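Probable N-glycosylase/DNA lyase (Thermotoga maritima, PDB 3N0U) is probably a DNA repair enzyme, an all-helical N-glycosylase and DNA lyase of the helix-hairpin-helix superfamily. Local coordinates at residues G45-L59 with F105-K117. Numbering follows the deposited sequence.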
loop_
_atom_site.group_PDB
_atom_site.type_symbol
_atom_site.label_atom_id
_atom_site.label_comp_id
_atom_site.label_asym_id
_atom_site.label_seq_id
_atom_site.Cartn_x
_atom_site.Cartn_y
_atom_site.Cartn_z
ATOM N N GLY A 45 15.244 8.425 -1.032
ATOM C CA GLY A 45 14.215 9.296 -1.559
ATOM C C GLY A 45 14.151 10.682 -0.931
ATOM O O GLY A 45 14.340 10.856 0.278
ATOM N N THR A 46 13.868 11.678 -1.765
ATOM C CA THR A 46 13.665 13.036 -1.300
ATOM C C THR A 46 12.249 13.181 -0.780
ATOM O O THR A 46 11.421 12.279 -0.948
ATOM C CB THR A 46 13.831 14.044 -2.442
ATOM O OG1 THR A 46 12.858 13.758 -3.452
ATOM C CG2 THR A 46 15.233 13.965 -3.062
ATOM N N GLU A 47 11.962 14.311 -0.154
ATOM C CA GLU A 47 10.598 14.588 0.278
ATOM C C GLU A 47 9.634 14.485 -0.893
ATOM O O GLU A 47 8.558 13.918 -0.772
ATOM C CB GLU A 47 10.486 15.979 0.924
ATOM C CG GLU A 47 11.160 16.096 2.274
ATOM C CD GLU A 47 10.333 15.512 3.426
ATOM O OE1 GLU A 47 9.094 15.402 3.286
ATOM O OE2 GLU A 47 10.924 15.181 4.481
ATOM N N GLU A 48 10.005 15.041 -2.035
ATOM C CA GLU A 48 9.128 14.970 -3.189
ATOM C C GLU A 48 8.959 13.555 -3.708
ATOM O O GLU A 48 7.853 13.184 -4.118
ATOM C CB GLU A 48 9.617 15.885 -4.295
ATOM C CG GLU A 48 9.485 17.360 -3.930
ATOM C CD GLU A 48 9.807 18.294 -5.073
ATOM O OE1 GLU A 48 10.178 17.803 -6.160
ATOM O OE2 GLU A 48 9.686 19.526 -4.876
ATOM N N ASP A 49 10.026 12.758 -3.697
ATOM C CA ASP A 49 9.898 11.361 -4.105
ATOM C C ASP A 49 8.893 10.622 -3.195
ATOM O O ASP A 49 8.057 9.812 -3.641
ATOM C CB ASP A 49 11.246 10.638 -4.000
ATOM C CG ASP A 49 12.282 11.126 -4.999
ATOM O OD1 ASP A 49 11.903 11.669 -6.067
ATOM O OD2 ASP A 49 13.501 10.934 -4.714
ATOM N N LEU A 50 8.990 10.872 -1.900
ATOM C CA LEU A 50 8.095 10.228 -0.957
ATOM C C LEU A 50 6.670 10.738 -1.166
ATOM O O LEU A 50 5.710 9.982 -1.069
ATOM C CB LEU A 50 8.549 10.504 0.479
ATOM C CG LEU A 50 9.881 9.852 0.862
ATOM C CD1 LEU A 50 10.321 10.353 2.199
ATOM C CD2 LEU A 50 9.743 8.345 0.897
ATOM N N PHE A 51 6.530 12.021 -1.467
ATOM C CA PHE A 51 5.213 12.591 -1.711
ATOM C C PHE A 51 4.534 11.951 -2.923
ATOM O O PHE A 51 3.316 11.737 -2.940
ATOM C CB PHE A 51 5.292 14.109 -1.925
ATOM C CG PHE A 51 3.946 14.750 -1.951
ATOM C CD1 PHE A 51 3.305 15.019 -3.151
ATOM C CD2 PHE A 51 3.278 14.996 -0.769
ATOM C CE1 PHE A 51 2.045 15.590 -3.158
ATOM C CE2 PHE A 51 2.021 15.534 -0.775
ATOM C CZ PHE A 51 1.402 15.828 -1.967
ATOM N N CYS A 52 5.312 11.645 -3.944
ATOM C CA CYS A 52 4.728 11.016 -5.119
ATOM C C CYS A 52 4.245 9.603 -4.785
ATOM O O CYS A 52 3.215 9.163 -5.299
ATOM C CB CYS A 52 5.717 11.004 -6.274
ATOM S SG CYS A 52 6.020 12.650 -6.948
ATOM N N GLU A 53 4.953 8.909 -3.910
ATOM C CA GLU A 53 4.510 7.594 -3.471
ATOM C C GLU A 53 3.262 7.702 -2.596
ATOM O O GLU A 53 2.361 6.890 -2.686
ATOM C CB GLU A 53 5.610 6.868 -2.713
ATOM C CG GLU A 53 5.348 5.368 -2.558
ATOM C CD GLU A 53 5.345 4.651 -3.897
ATOM O OE1 GLU A 53 5.841 5.212 -4.908
ATOM O OE2 GLU A 53 4.795 3.548 -3.959
ATOM N N LEU A 54 3.210 8.704 -1.730
ATOM C CA LEU A 54 2.002 8.932 -0.958
ATOM C C LEU A 54 0.819 9.186 -1.902
ATOM O O LEU A 54 -0.282 8.681 -1.679
ATOM C CB LEU A 54 2.194 10.114 0.008
ATOM C CG LEU A 54 1.012 10.371 0.919
ATOM C CD1 LEU A 54 0.823 9.214 1.917
ATOM C CD2 LEU A 54 1.224 11.692 1.647
ATOM N N SER A 55 1.057 9.948 -2.965
ATOM C CA SER A 55 0.012 10.222 -3.964
ATOM C C SER A 55 -0.442 8.969 -4.713
ATOM O O SER A 55 -1.648 8.793 -4.968
ATOM C CB SER A 55 0.469 11.304 -4.938
ATOM O OG SER A 55 0.791 12.497 -4.216
ATOM N N PHE A 56 0.500 8.076 -5.010
ATOM C CA PHE A 56 0.173 6.788 -5.603
ATOM C C PHE A 56 -0.814 6.069 -4.689
ATOM O O PHE A 56 -1.800 5.496 -5.143
ATOM C CB PHE A 56 1.442 5.950 -5.817
ATOM C CG PHE A 56 1.175 4.500 -6.120
ATOM C CD1 PHE A 56 0.911 4.089 -7.411
ATOM C CD2 PHE A 56 1.209 3.547 -5.117
ATOM C CE1 PHE A 56 0.665 2.758 -7.693
ATOM C CE2 PHE A 56 0.964 2.218 -5.397
ATOM C CZ PHE A 56 0.685 1.825 -6.692
ATOM N N CYS A 57 -0.569 6.117 -3.388
ATOM C CA CYS A 57 -1.440 5.418 -2.460
ATOM C C CYS A 57 -2.829 6.072 -2.348
ATOM O O CYS A 57 -3.837 5.386 -2.187
ATOM C CB CYS A 57 -0.764 5.279 -1.093
ATOM S SG CYS A 57 0.710 4.234 -1.155
ATOM N N VAL A 58 -2.890 7.384 -2.479
ATOM C CA VAL A 58 -4.178 8.074 -2.546
ATOM C C VAL A 58 -4.971 7.563 -3.762
ATOM O O VAL A 58 -6.174 7.297 -3.682
ATOM C CB VAL A 58 -3.982 9.602 -2.644
ATOM C CG1 VAL A 58 -5.278 10.301 -2.978
ATOM C CG2 VAL A 58 -3.398 10.156 -1.348
ATOM N N LEU A 59 -4.285 7.420 -4.882
ATOM C CA LEU A 59 -4.962 7.063 -6.137
ATOM C C LEU A 59 -5.378 5.614 -6.215
ATOM O O LEU A 59 -6.329 5.287 -6.933
ATOM C CB LEU A 59 -4.070 7.352 -7.339
ATOM C CG LEU A 59 -3.695 8.818 -7.526
ATOM C CD1 LEU A 59 -2.755 8.955 -8.709
ATOM C CD2 LEU A 59 -4.910 9.713 -7.692
ATOM N N PHE A 105 -7.429 15.791 -2.439
ATOM C CA PHE A 105 -6.657 15.130 -1.392
ATOM C C PHE A 105 -5.167 15.393 -1.552
ATOM O O PHE A 105 -4.486 15.746 -0.590
ATOM C CB PHE A 105 -6.861 13.611 -1.404
ATOM C CG PHE A 105 -8.239 13.155 -1.033
ATOM C CD1 PHE A 105 -9.096 13.944 -0.295
ATOM C CD2 PHE A 105 -8.672 11.907 -1.439
ATOM C CE1 PHE A 105 -10.365 13.490 0.032
ATOM C CE2 PHE A 105 -9.918 11.438 -1.103
ATOM C CZ PHE A 105 -10.774 12.232 -0.373
ATOM N N ILE A 106 -4.666 15.211 -2.767
ATOM C CA ILE A 106 -3.230 15.340 -3.038
ATOM C C ILE A 106 -2.784 16.786 -2.770
ATOM O O ILE A 106 -1.742 17.032 -2.116
ATOM C CB ILE A 106 -2.888 14.861 -4.464
ATOM C CG1 ILE A 106 -3.055 13.345 -4.519
ATOM C CG2 ILE A 106 -1.465 15.238 -4.864
ATOM C CD1 ILE A 106 -3.179 12.784 -5.930
ATOM N N VAL A 107 -3.538 17.746 -3.282
ATOM C CA VAL A 107 -3.183 19.142 -3.079
ATOM C C VAL A 107 -3.130 19.453 -1.570
ATOM O O VAL A 107 -2.188 20.107 -1.077
ATOM C CB VAL A 107 -4.156 20.087 -3.801
ATOM C CG1 VAL A 107 -3.881 21.522 -3.401
ATOM C CG2 VAL A 107 -3.997 19.957 -5.307
ATOM N N GLU A 108 -4.134 18.986 -0.829
ATOM C CA GLU A 108 -4.188 19.234 0.613
ATOM C C GLU A 108 -2.996 18.611 1.325
ATOM O O GLU A 108 -2.464 19.169 2.286
ATOM C CB GLU A 108 -5.483 18.691 1.214
ATOM C CG GLU A 108 -6.733 19.407 0.789
ATOM C CD GLU A 108 -7.993 18.731 1.336
ATOM O OE1 GLU A 108 -8.401 17.674 0.793
ATOM O OE2 GLU A 108 -8.558 19.244 2.324
ATOM N N ASN A 109 -2.566 17.456 0.845
ATOM C CA ASN A 109 -1.476 16.729 1.487
ATOM C C ASN A 109 -0.124 17.401 1.314
ATOM O O ASN A 109 0.860 16.995 1.939
ATOM C CB ASN A 109 -1.420 15.301 0.951
ATOM C CG ASN A 109 -2.505 14.454 1.505
ATOM O OD1 ASN A 109 -3.102 14.797 2.510
ATOM N ND2 ASN A 109 -2.781 13.339 0.856
ATOM N N ARG A 110 -0.052 18.411 0.456
ATOM C CA ARG A 110 1.221 19.088 0.255
ATOM C C ARG A 110 1.712 19.722 1.557
ATOM O O ARG A 110 2.897 20.011 1.712
ATOM C CB ARG A 110 1.134 20.099 -0.896
ATOM C CG ARG A 110 0.901 19.420 -2.216
ATOM C CD ARG A 110 0.570 20.399 -3.313
ATOM N NE ARG A 110 0.335 19.714 -4.577
ATOM C CZ ARG A 110 -0.160 20.283 -5.666
ATOM N NH1 ARG A 110 -0.515 21.566 -5.658
ATOM N NH2 ARG A 110 -0.292 19.555 -6.777
ATOM N N LYS A 111 0.802 19.907 2.502
ATOM C CA LYS A 111 1.182 20.380 3.831
ATOM C C LYS A 111 2.215 19.456 4.494
ATOM O O LYS A 111 2.903 19.869 5.434
ATOM C CB LYS A 111 -0.049 20.475 4.748
ATOM C CG LYS A 111 -0.628 19.118 5.104
ATOM C CD LYS A 111 -1.892 19.200 5.951
ATOM C CE LYS A 111 -2.446 17.788 6.185
ATOM N NZ LYS A 111 -3.665 17.784 7.041
ATOM N N LEU A 112 2.298 18.211 4.024
ATOM C CA LEU A 112 3.188 17.208 4.623
ATOM C C LEU A 112 4.594 17.217 4.037
ATOM O O LEU A 112 5.479 16.547 4.559
ATOM C CB LEU A 112 2.605 15.799 4.461
ATOM C CG LEU A 112 1.247 15.614 5.122
ATOM C CD1 LEU A 112 0.744 14.200 4.874
ATOM C CD2 LEU A 112 1.327 15.937 6.627
ATOM N N LEU A 113 4.809 17.948 2.951
ATOM C CA LEU A 113 6.171 18.081 2.419
ATOM C C LEU A 113 7.049 18.693 3.501
ATOM O O LEU A 113 6.701 19.726 4.083
ATOM C CB LEU A 113 6.201 18.958 1.172
ATOM C CG LEU A 113 5.565 18.338 -0.063
ATOM C CD1 LEU A 113 5.225 19.402 -1.082
ATOM C CD2 LEU A 113 6.517 17.319 -0.627
ATOM N N GLY A 114 8.182 18.052 3.756
ATOM C CA GLY A 114 9.067 18.450 4.835
ATOM C C GLY A 114 9.008 17.517 6.032
ATOM O O GLY A 114 9.913 17.535 6.888
ATOM N N LYS A 115 7.956 16.700 6.094
ATOM C CA LYS A 115 7.718 15.820 7.236
ATOM C C LYS A 115 7.857 14.339 6.880
ATOM O O LYS A 115 7.926 13.495 7.777
ATOM C CB LYS A 115 6.294 16.041 7.771
ATOM C CG LYS A 115 6.052 17.405 8.388
ATOM C CD LYS A 115 4.575 17.639 8.651
ATOM C CE LYS A 115 4.374 18.738 9.686
ATOM N NZ LYS A 115 5.267 19.906 9.449
ATOM N N LEU A 116 7.900 14.009 5.586
ATOM C CA LEU A 116 7.799 12.602 5.171
ATOM C C LEU A 116 9.050 11.769 5.443
ATOM O O LEU A 116 8.928 10.606 5.787
ATOM C CB LEU A 116 7.404 12.483 3.686
ATOM C CG LEU A 116 6.026 13.045 3.373
ATOM C CD1 LEU A 116 5.738 12.980 1.877
ATOM C CD2 LEU A 116 4.955 12.278 4.147
ATOM N N LYS A 117 10.244 12.350 5.290
ATOM C CA LYS A 117 11.473 11.588 5.530
ATOM C C LYS A 117 11.503 11.112 6.979
ATOM O O LYS A 117 11.821 9.958 7.264
ATOM C CB LYS A 117 12.733 12.409 5.215
ATOM C CG LYS A 117 12.947 12.627 3.715
ATOM C CD LYS A 117 14.254 13.343 3.406
ATOM C CE LYS A 117 15.455 12.448 3.631
ATOM N NZ LYS A 117 16.726 13.161 3.312
HETATM O O HOH W 1 17.044 12.155 0.017
HETATM O O HOH W 2 -0.566 13.011 -1.529
#
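Helix 47-59 runs nearly antiparallel to 105-109, the end of helix 99-109 (150° between their axes), and also meets the turn leading into helix 116-121, a helix contact closed at one end by the carboxylate of E47. Bent at chi2 (-79°), the E47 side chain turns its oxygens to the start of helix 116-121. E47 OE1 accepts from L116 N at 2.9 Å through the syn lone pair and more weakly from G114 N at 2.8 Å, while E47 OE2 takes a straighter bond from K117 N (3.0 Å, 165°), which arrives from above the carboxylate plane. Three backbone N-H groups thus hold the carboxylate, and the nearby helix N-terminus would tend to stabilise its negative charge.

Further along, the F51 ring enters edge-on, with CZ 3.4 Å from I106 O and CE2 3.3 Å from N109 O; L113 CD2 packs against F51 CB at 3.7 Å. I106 is a knob among F51, S55, V58 and L59, its CG2 lying 3.6 Å from S55 OG. That hydroxyl donates to F51 O, and a water links it to N109 ND2, while N109 OD1 accepts from K136 N.

Together these contacts set a single I106 knob in a hole of helix 47-59 beside a carboxylate-bound helix N-terminus, consistent with the all-helical fold of the HHH superfamily, to which this probable DNA glycosylase belongs.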